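DnaJ homolog subfamily C member 27-A (Xenopus laevis, PDB 6JMG) binds GTP through a Rab-family small GTPase domain, is probably a GTP hydrolase, carries a DnaJ domain and may help regulate MEK/ERK signalling. Local coordinates at residues N123-V128 and G190-S195; I17-M22 and A177-I182; Y96-K101 and K140-D145. All coordinates share one frame; numbering follows the deposited sequence.

Contact 1: N123-V128 and G190-S195; sequences NIDNIV and GKRPVS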
loop_
_atom_site.group_PDB
_atom_site.type_symbol
_atom_site.label_atom_id
_atom_site.label_comp_id
_atom_site.label_asym_id
_atom_site.label_seq_id
_atom_site.Cartn_x
_atom_site.Cartn_y
_atom_site.Cartn_z
ATOM N N ASN A 123 -2.487 7.410 0.073
ATOM C CA ASN A 123 -3.138 6.187 0.522
ATOM C C ASN A 123 -2.522 5.046 -0.278
ATOM O O ASN A 123 -2.920 4.795 -1.421
ATOM C CB ASN A 123 -4.652 6.260 0.320
ATOM C CG ASN A 123 -5.370 5.028 0.835
ATOM O OD1 ASN A 123 -4.877 4.332 1.728
ATOM N ND2 ASN A 123 -6.540 4.746 0.268
ATOM N N ILE A 124 -1.583 4.321 0.328
ATOM C CA ILE A 124 -0.920 3.242 -0.391
ATOM C C ILE A 124 -1.922 2.108 -0.530
ATOM O O ILE A 124 -1.603 1.045 -1.079
ATOM C CB ILE A 124 0.370 2.754 0.307
ATOM C CG1 ILE A 124 0.042 1.935 1.539
ATOM C CG2 ILE A 124 1.326 3.913 0.675
ATOM C CD1 ILE A 124 1.230 1.178 2.061
ATOM N N ASP A 125 -3.150 2.330 -0.055
ATOM C CA ASP A 125 -4.167 1.296 -0.167
ATOM C C ASP A 125 -4.753 1.221 -1.558
ATOM O O ASP A 125 -5.376 0.213 -1.891
ATOM C CB ASP A 125 -5.299 1.519 0.837
ATOM C CG ASP A 125 -5.246 0.552 2.002
ATOM O OD1 ASP A 125 -4.135 0.102 2.362
ATOM O OD2 ASP A 125 -6.323 0.239 2.551
ATOM N N ASN A 126 -4.562 2.253 -2.376
ATOM C CA ASN A 126 -4.945 2.191 -3.777
ATOM C C ASN A 126 -3.779 1.791 -4.672
ATOM O O ASN A 126 -3.819 2.015 -5.887
ATOM C CB ASN A 126 -5.529 3.531 -4.216
ATOM C CG ASN A 126 -6.779 3.880 -3.461
ATOM O OD1 ASN A 126 -7.511 2.993 -3.014
ATOM N ND2 ASN A 126 -7.039 5.173 -3.311
ATOM N N ILE A 127 -2.751 1.191 -4.091
ATOM C CA ILE A 127 -1.590 0.714 -4.812
ATOM C C ILE A 127 -1.487 -0.785 -4.593
ATOM O O ILE A 127 -1.610 -1.258 -3.459
ATOM C CB ILE A 127 -0.316 1.427 -4.341
ATOM C CG1 ILE A 127 -0.490 2.932 -4.516
ATOM C CG2 ILE A 127 0.886 0.914 -5.129
ATOM C CD1 ILE A 127 0.645 3.762 -3.927
ATOM N N VAL A 128 -1.246 -1.519 -5.673
ATOM C CA VAL A 128 -1.015 -2.953 -5.603
ATOM C C VAL A 128 0.451 -3.224 -5.289
ATOM O O VAL A 128 1.353 -2.741 -5.986
ATOM C CB VAL A 128 -1.419 -3.617 -6.917
ATOM C CG1 VAL A 128 -0.978 -5.079 -6.908
ATOM C CG2 VAL A 128 -2.921 -3.460 -7.142
ATOM N N GLY A 190 -8.986 3.356 -10.232
ATOM C CA GLY A 190 -7.788 3.580 -9.465
ATOM C C GLY A 190 -8.031 3.619 -7.980
ATOM O O GLY A 190 -7.185 4.136 -7.243
ATOM N N LYS A 191 -9.179 3.116 -7.523
ATOM C CA LYS A 191 -9.489 2.939 -6.109
ATOM C C LYS A 191 -9.481 1.450 -5.796
ATOM O O LYS A 191 -9.854 0.630 -6.644
ATOM C CB LYS A 191 -10.859 3.542 -5.758
ATOM C CG LYS A 191 -11.130 4.924 -6.381
ATOM C CD LYS A 191 -10.242 6.019 -5.776
ATOM C CE LYS A 191 -9.697 6.946 -6.846
ATOM N NZ LYS A 191 -8.742 7.957 -6.312
ATOM N N ARG A 192 -9.040 1.091 -4.585
ATOM C CA ARG A 192 -8.845 -0.322 -4.277
ATOM C C ARG A 192 -10.176 -1.070 -4.439
ATOM O O ARG A 192 -11.170 -0.683 -3.817
ATOM C CB ARG A 192 -8.315 -0.539 -2.859
ATOM C CG ARG A 192 -8.217 -2.036 -2.475
ATOM C CD ARG A 192 -7.578 -2.285 -1.089
ATOM N NE ARG A 192 -6.118 -2.146 -1.084
ATOM C CZ ARG A 192 -5.266 -3.157 -0.914
ATOM N NH1 ARG A 192 -5.730 -4.386 -0.736
ATOM N NH2 ARG A 192 -3.951 -2.938 -0.922
ATOM N N PRO A 193 -10.209 -2.122 -5.239
ATOM C CA PRO A 193 -11.474 -2.841 -5.424
ATOM C C PRO A 193 -11.913 -3.440 -4.107
ATOM O O PRO A 193 -11.087 -3.894 -3.313
ATOM C CB PRO A 193 -11.121 -3.920 -6.454
ATOM C CG PRO A 193 -9.679 -4.141 -6.267
ATOM C CD PRO A 193 -9.102 -2.793 -5.925
ATOM N N VAL A 194 -13.219 -3.397 -3.860
ATOM C CA VAL A 194 -13.775 -4.027 -2.669
ATOM C C VAL A 194 -13.870 -5.517 -2.976
ATOM O O VAL A 194 -14.420 -5.923 -4.005
ATOM C CB VAL A 194 -15.142 -3.428 -2.296
ATOM C CG1 VAL A 194 -14.992 -1.968 -1.908
ATOM C CG2 VAL A 194 -16.129 -3.542 -3.449
ATOM N N SER A 195 -13.299 -6.335 -2.102
ATOM C CA SER A 195 -13.201 -7.763 -2.362
ATOM C C SER A 195 -14.357 -8.490 -1.691
ATOM O O SER A 195 -14.706 -8.196 -0.541
ATOM C CB SER A 195 -11.855 -8.318 -1.882
ATOM O OG SER A 195 -11.411 -7.678 -0.699
#
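R192 starts out extended, its CG anti to the backbone N (chi1 175°), and bends at chi3 (-77°), which brings NE to the carbonyl of D125. N126 CG lies beside its own backbone N (chi1 -62°), and from there OD1 meets the backbone N of the same arginine. Two hydrogen bonds result, both donated by R192, one from its side chain to a backbone carbonyl and one from its backbone to a side-chain oxygen. R192 NE donates to D125 O at 2.6 Å, in the plane of the carbonyl and on one of its lone pairs, with the acceptor close to the guanidinium plane as well. R192 N donates to N126 OD1 at 2.9 Å, this time from above the plane of the amide. Around these bonds the packing is modest: N126 CB rests 3.5 Å from G190 O, and N126 ND2 lies 4.1 Å from the aliphatic K191 CD. The D125 carboxylate adds charge only, since OD2 stands 4.4 Å from R192 NE and well out of the guanidinium plane. Backbone bonds from N126 N to N123 O and from I127 N to I124 O support the short 3-10 segment 124-125, which carries the D125 carbonyl. R192 NH1 reaches on to G157 O in a weak hydrogen bond. The chemistry implies that the chain leaving helix 171-187 is fastened to the turn before strand 128-134 by directional bonds to a main-chain carbonyl and a side-chain amide oxygen, with the nearby carboxylate probably lending a weaker electrostatic pull.

Contact 2: I17-M22 and A177-I182; sequences IKVISM and AFYSAI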
loop_
_atom_site.group_PDB
_atom_site.type_symbol
_atom_site.label_atom_id
_atom_site.label_comp_id
_atom_site.label_asym_id
_atom_site.label_seq_id
_atom_site.Cartn_x
_atom_site.Cartn_y
_atom_site.Cartn_z
ATOM N N ILE A 17 0.103 2.235 -17.199
ATOM C CA ILE A 17 0.337 2.129 -15.763
ATOM C C ILE A 17 1.821 2.318 -15.500
ATOM O O ILE A 17 2.655 2.251 -16.404
ATOM C CB ILE A 17 -0.140 0.783 -15.168
ATOM C CG1 ILE A 17 0.786 -0.362 -15.598
ATOM C CG2 ILE A 17 -1.556 0.454 -15.606
ATOM C CD1 ILE A 17 0.428 -1.705 -14.963
ATOM N N LYS A 18 2.125 2.556 -14.229
ATOM C CA LYS A 18 3.457 2.822 -13.711
ATOM C C LYS A 18 3.770 1.822 -12.594
ATOM O O LYS A 18 2.971 1.650 -11.668
ATOM C CB LYS A 18 3.536 4.259 -13.191
ATOM C CG LYS A 18 4.786 4.553 -12.376
ATOM C CD LYS A 18 4.753 5.958 -11.762
ATOM C CE LYS A 18 6.137 6.401 -11.343
ATOM N NZ LYS A 18 6.108 6.861 -9.947
ATOM N N VAL A 19 4.915 1.150 -12.695
ATOM C CA VAL A 19 5.349 0.117 -11.759
ATOM C C VAL A 19 6.730 0.498 -11.243
ATOM O O VAL A 19 7.599 0.918 -12.023
ATOM C CB VAL A 19 5.384 -1.276 -12.427
ATOM C CG1 VAL A 19 6.028 -2.275 -11.517
ATOM C CG2 VAL A 19 3.974 -1.731 -12.855
ATOM N N ILE A 20 6.938 0.410 -9.939
ATOM C CA ILE A 20 8.263 0.626 -9.387
ATOM C C ILE A 20 8.688 -0.595 -8.586
ATOM O O ILE A 20 7.867 -1.423 -8.178
ATOM C CB ILE A 20 8.321 1.885 -8.516
ATOM C CG1 ILE A 20 7.487 1.693 -7.267
ATOM C CG2 ILE A 20 7.835 3.106 -9.302
ATOM C CD1 ILE A 20 7.716 2.815 -6.278
ATOM N N SER A 21 9.992 -0.684 -8.342
ATOM C CA SER A 21 10.580 -1.732 -7.515
ATOM C C SER A 21 11.234 -1.122 -6.282
ATOM O O SER A 21 11.921 -0.101 -6.374
ATOM C CB SER A 21 11.637 -2.501 -8.304
ATOM O OG SER A 21 12.721 -1.624 -8.605
ATOM N N MET A 22 11.070 -1.771 -5.139
ATOM C CA MET A 22 11.684 -1.287 -3.914
ATOM C C MET A 22 12.275 -2.477 -3.165
ATOM O O MET A 22 11.767 -3.602 -3.246
ATOM C CB MET A 22 10.684 -0.529 -3.006
ATOM C CG MET A 22 9.985 0.673 -3.631
ATOM S SD MET A 22 8.760 1.541 -2.603
ATOM C CE MET A 22 9.137 0.885 -1.005
ATOM N N ALA A 177 -0.539 -12.418 -11.102
ATOM C CA ALA A 177 -1.381 -11.921 -10.026
ATOM C C ALA A 177 -1.247 -10.413 -9.889
ATOM O O ALA A 177 -2.233 -9.715 -9.630
ATOM C CB ALA A 177 -1.018 -12.615 -8.724
ATOM N N PHE A 178 -0.024 -9.908 -10.066
ATOM C CA PHE A 178 0.271 -8.485 -9.950
ATOM C C PHE A 178 -0.558 -7.669 -10.933
ATOM O O PHE A 178 -1.242 -6.713 -10.546
ATOM C CB PHE A 178 1.759 -8.294 -10.214
ATOM C CG PHE A 178 2.296 -6.895 -10.012
ATOM C CD1 PHE A 178 2.226 -6.258 -8.786
ATOM C CD2 PHE A 178 2.987 -6.272 -11.042
ATOM C CE1 PHE A 178 2.806 -5.009 -8.603
ATOM C CE2 PHE A 178 3.554 -5.022 -10.871
ATOM C CZ PHE A 178 3.468 -4.393 -9.652
ATOM N N TYR A 179 -0.497 -8.028 -12.219
ATOM C CA TYR A 179 -1.167 -7.230 -13.236
ATOM C C TYR A 179 -2.672 -7.420 -13.190
ATOM O O TYR A 179 -3.418 -6.509 -13.565
ATOM C CB TYR A 179 -0.611 -7.554 -14.622
ATOM C CG TYR A 179 0.782 -7.012 -14.865
ATOM C CD1 TYR A 179 1.080 -5.688 -14.597
ATOM C CD2 TYR A 179 1.813 -7.840 -15.334
ATOM C CE1 TYR A 179 2.354 -5.177 -14.823
ATOM C CE2 TYR A 179 3.100 -7.342 -15.561
ATOM C CZ TYR A 179 3.361 -6.003 -15.306
ATOM O OH TYR A 179 4.623 -5.474 -15.519
ATOM N N SER A 180 -3.145 -8.582 -12.735
ATOM C CA SER A 180 -4.588 -8.729 -12.611
ATOM C C SER A 180 -5.131 -7.862 -11.486
ATOM O O SER A 180 -6.158 -7.202 -11.651
ATOM C CB SER A 180 -4.964 -10.186 -12.396
ATOM O OG SER A 180 -4.273 -11.021 -13.308
ATOM N N ALA A 181 -4.439 -7.800 -10.355
ATOM C CA ALA A 181 -4.877 -6.885 -9.313
ATOM C C ALA A 181 -4.830 -5.437 -9.810
ATOM O O ALA A 181 -5.702 -4.628 -9.476
ATOM C CB ALA A 181 -4.030 -7.079 -8.048
ATOM N N ILE A 182 -3.842 -5.102 -10.641
ATOM C CA ILE A 182 -3.729 -3.730 -11.123
ATOM C C ILE A 182 -4.830 -3.431 -12.137
ATOM O O ILE A 182 -5.392 -2.332 -12.148
ATOM C CB ILE A 182 -2.326 -3.469 -11.702
ATOM C CG1 ILE A 182 -1.269 -3.490 -10.590
ATOM C CG2 ILE A 182 -2.271 -2.113 -12.382
ATOM C CD1 ILE A 182 0.187 -3.419 -11.099
#
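V19 and F178 meet tip to tip: V19 CG1 comes to the edge of the phenyl ring, 3.8 Å from F178 CE2, and V19 CG2 sits 3.9 Å from the same carbon. Two residues earlier on the strand, I17 CD1 is shared by two partners, I182 CG2 at 3.8 Å and Y179 CE1 at 4.0 Å. The contact is purely apolar, and every residue that touches is buried. The helix side is itself layered, for I182 CD1 lies over the centre of the F178 ring, 3.6 Å above its plane, while F178 CD2 stands above the Y179 ring, offset toward the rim. F178 CB already points toward the strand, and CG stands anti to the backbone N (chi1 -174°). This is the alpha/beta packing of the small GTPase fold, in which the helix 171-187 covers one face of the central sheet; the axes of the two short segments approach to 11.3 Å, with 138° between their N-to-C directions. I17 and V19, alternate residues of the strand, both direct their side chains to that helix. In the next shell, V67 of strand 63-72 touches both V19 and Y179, and I93 of strand 91-97 touches both V19 and F178. Farther along strand 15-22, which leads into the P-loop, S21 OG is hydrogen-bonded to D71 OD1 and M72 N, residues of a probable GTP-binding segment.

Contact 3: Y96-K101 and K140-D145; sequences YDVGHK and KHRSVD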
loop_
_atom_site.group_PDB
_atom_site.type_symbol
_atom_site.label_atom_id
_atom_site.label_comp_id
_atom_site.label_asym_id
_atom_site.label_seq_id
_atom_site.Cartn_x
_atom_site.Cartn_y
_atom_site.Cartn_z
ATOM N N TYR A 96 12.685 -8.861 -1.111
ATOM C CA TYR A 96 13.766 -9.171 -0.183
ATOM C C TYR A 96 14.352 -10.538 -0.510
ATOM O O TYR A 96 13.852 -11.277 -1.369
ATOM C CB TYR A 96 13.315 -9.151 1.273
ATOM C CG TYR A 96 12.290 -10.178 1.643
ATOM C CD1 TYR A 96 10.946 -10.009 1.308
ATOM C CD2 TYR A 96 12.647 -11.298 2.382
ATOM C CE1 TYR A 96 9.986 -10.957 1.683
ATOM C CE2 TYR A 96 11.707 -12.242 2.764
ATOM C CZ TYR A 96 10.381 -12.076 2.416
ATOM O OH TYR A 96 9.456 -13.033 2.800
ATOM N N ASP A 97 15.436 -10.856 0.196
ATOM C CA ASP A 97 16.204 -12.083 0.021
ATOM C C ASP A 97 15.986 -12.954 1.255
ATOM O O ASP A 97 16.374 -12.573 2.364
ATOM C CB ASP A 97 17.680 -11.727 -0.194
ATOM C CG ASP A 97 18.599 -12.941 -0.344
ATOM O OD1 ASP A 97 19.780 -12.714 -0.697
ATOM O OD2 ASP A 97 18.182 -14.097 -0.097
ATOM N N VAL A 98 15.391 -14.133 1.060
ATOM C CA VAL A 98 15.116 -15.023 2.183
ATOM C C VAL A 98 16.391 -15.456 2.885
ATOM O O VAL A 98 16.337 -15.964 4.011
ATOM C CB VAL A 98 14.319 -16.261 1.726
ATOM C CG1 VAL A 98 12.969 -15.844 1.158
ATOM C CG2 VAL A 98 15.134 -17.089 0.707
ATOM N N GLY A 99 17.541 -15.271 2.244
ATOM C CA GLY A 99 18.818 -15.648 2.804
ATOM C C GLY A 99 19.484 -14.625 3.691
ATOM O O GLY A 99 20.539 -14.923 4.257
ATOM N N HIS A 100 18.907 -13.429 3.830
ATOM C CA HIS A 100 19.543 -12.316 4.538
ATOM C C HIS A 100 18.438 -11.546 5.256
ATOM O O HIS A 100 17.714 -10.756 4.639
ATOM C CB HIS A 100 20.318 -11.439 3.551
ATOM C CG HIS A 100 21.579 -12.068 3.023
ATOM N ND1 HIS A 100 21.691 -12.552 1.736
ATOM C CD2 HIS A 100 22.795 -12.249 3.595
ATOM C CE1 HIS A 100 22.911 -13.022 1.546
ATOM N NE2 HIS A 100 23.601 -12.848 2.657
ATOM N N LYS A 101 18.306 -11.765 6.564
ATOM C CA LYS A 101 17.086 -11.304 7.200
ATOM C C LYS A 101 17.055 -9.775 7.354
ATOM O O LYS A 101 15.969 -9.180 7.380
ATOM C CB LYS A 101 16.828 -12.178 8.452
ATOM C CG LYS A 101 16.056 -11.581 9.630
ATOM C CD LYS A 101 15.319 -12.637 10.577
ATOM C CE LYS A 101 16.114 -13.759 11.317
ATOM N NZ LYS A 101 16.424 -13.490 12.711
ATOM N N LYS A 140 22.045 -21.653 0.311
ATOM C CA LYS A 140 22.407 -20.975 1.553
ATOM C C LYS A 140 21.262 -20.993 2.559
ATOM O O LYS A 140 20.084 -21.024 2.194
ATOM C CB LYS A 140 22.824 -19.525 1.252
ATOM C CG LYS A 140 23.596 -18.771 2.368
ATOM C CD LYS A 140 22.686 -18.057 3.400
ATOM C CE LYS A 140 23.490 -17.260 4.450
ATOM N NZ LYS A 140 22.985 -17.473 5.847
ATOM N N HIS A 141 21.646 -21.049 3.833
ATOM C CA HIS A 141 20.778 -20.995 5.000
ATOM C C HIS A 141 19.653 -19.981 4.811
ATOM O O HIS A 141 19.901 -18.792 4.575
ATOM C CB HIS A 141 21.654 -20.631 6.204
ATOM C CG HIS A 141 20.906 -20.301 7.459
ATOM N ND1 HIS A 141 19.729 -20.917 7.830
ATOM C CD2 HIS A 141 21.184 -19.404 8.437
ATOM C CE1 HIS A 141 19.315 -20.412 8.979
ATOM N NE2 HIS A 141 20.180 -19.492 9.367
ATOM N N ARG A 142 18.410 -20.445 4.895
ATOM C CA ARG A 142 17.266 -19.556 4.733
ATOM C C ARG A 142 16.894 -18.939 6.071
ATOM O O ARG A 142 16.661 -19.661 7.041
ATOM C CB ARG A 142 16.068 -20.305 4.159
ATOM C CG ARG A 142 14.986 -19.385 3.655
ATOM C CD ARG A 142 13.757 -20.177 3.354
ATOM N NE ARG A 142 13.030 -19.742 2.167
ATOM C CZ ARG A 142 11.728 -19.472 2.132
ATOM N NH1 ARG A 142 10.987 -19.570 3.224
ATOM N NH2 ARG A 142 11.162 -19.124 0.988
ATOM N N SER A 143 16.814 -17.605 6.117
ATOM C CA SER A 143 16.656 -16.886 7.378
ATOM C C SER A 143 15.276 -16.268 7.569
ATOM O O SER A 143 14.976 -15.802 8.667
ATOM C CB SER A 143 17.699 -15.761 7.480
ATOM O OG SER A 143 18.991 -16.231 7.130
ATOM N N VAL A 144 14.434 -16.250 6.544
ATOM C CA VAL A 144 13.066 -15.762 6.634
ATOM C C VAL A 144 12.166 -16.865 6.105
ATOM O O VAL A 144 12.388 -17.370 4.999
ATOM C CB VAL A 144 12.862 -14.458 5.835
ATOM C CG1 VAL A 144 11.621 -13.714 6.332
ATOM C CG2 VAL A 144 14.123 -13.574 5.905
ATOM N N ASP A 145 11.191 -17.274 6.903
ATOM C CA ASP A 145 10.319 -18.371 6.504
ATOM C C ASP A 145 9.032 -17.841 5.895
ATOM O O ASP A 145 8.688 -16.661 6.016
ATOM C CB ASP A 145 10.011 -19.309 7.677
ATOM C CG ASP A 145 9.458 -18.587 8.881
ATOM O OD1 ASP A 145 9.840 -17.408 9.112
ATOM O OD2 ASP A 145 8.647 -19.221 9.598
#
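In the small GTPase fold, the loop after the N134-K135-I136-D137 motif, which probably reads the guanine base as in relatives, folds back on the end of strand 91-97, and here V98 O receives it. That one carbonyl accepts two backbone hydrogen bonds: from S143 N at 2.7 Å, nearly along the C=O axis, and from V144 N at 3.2 Å, on a lone pair in the carbonyl plane. The R142 guanidinium lies with one face toward V98 CB, its NE 3.7 Å from V98 CG2, while its NH2 forms a salt bridge with E162 on strand 159-163. An alanine in place of R142 would probably uncover V98 on this side and leave the E162 carboxylate without this partner. V144 CG1, anti to the backbone N (chi1 -160°), packs 3.9 Å from Y96 CE2, and V144 CG2 comes 4.0 Å from K101 CA; V144 thus touches both the strand residue Y96 and K101. Y96 also meets F104, which V144 touches too. The turn that holds out the V98 carbonyl is a type I beta turn from D97 to H100, and the D97 carboxylate makes an Asx turn within it, G99 N donating to D97 OD2 at 2.7 Å. The other carboxylate oxygen serves the imidazole: H100 ND1 donates to D97 OD1 at 3.1 Å, with that oxygen in the ring plane but met from above the plane of the carboxylate.

How the contacts relate
From the N terminus, strand segment 17-22 comes first, and its partner 177-182 lies far down the chain, so contact 2 closes the widest loop and ties the first strand to the helix 171-187. Contact 3, joining 96-101 to 140-145, is nested inside that loop and links the end of the neighbouring strand 91-97 to the loop before helix 146-154. Contact 1 begins at 123-128, within both loops, and ends at 190-195, beyond them, so it crosses the other two; it joins the loop before strand 128-134 to the loop after helix 171-187. It touches contact 2 directly, V128 CB lying 3.7 Å from I182 CG1, whereas contact 3 touches neither.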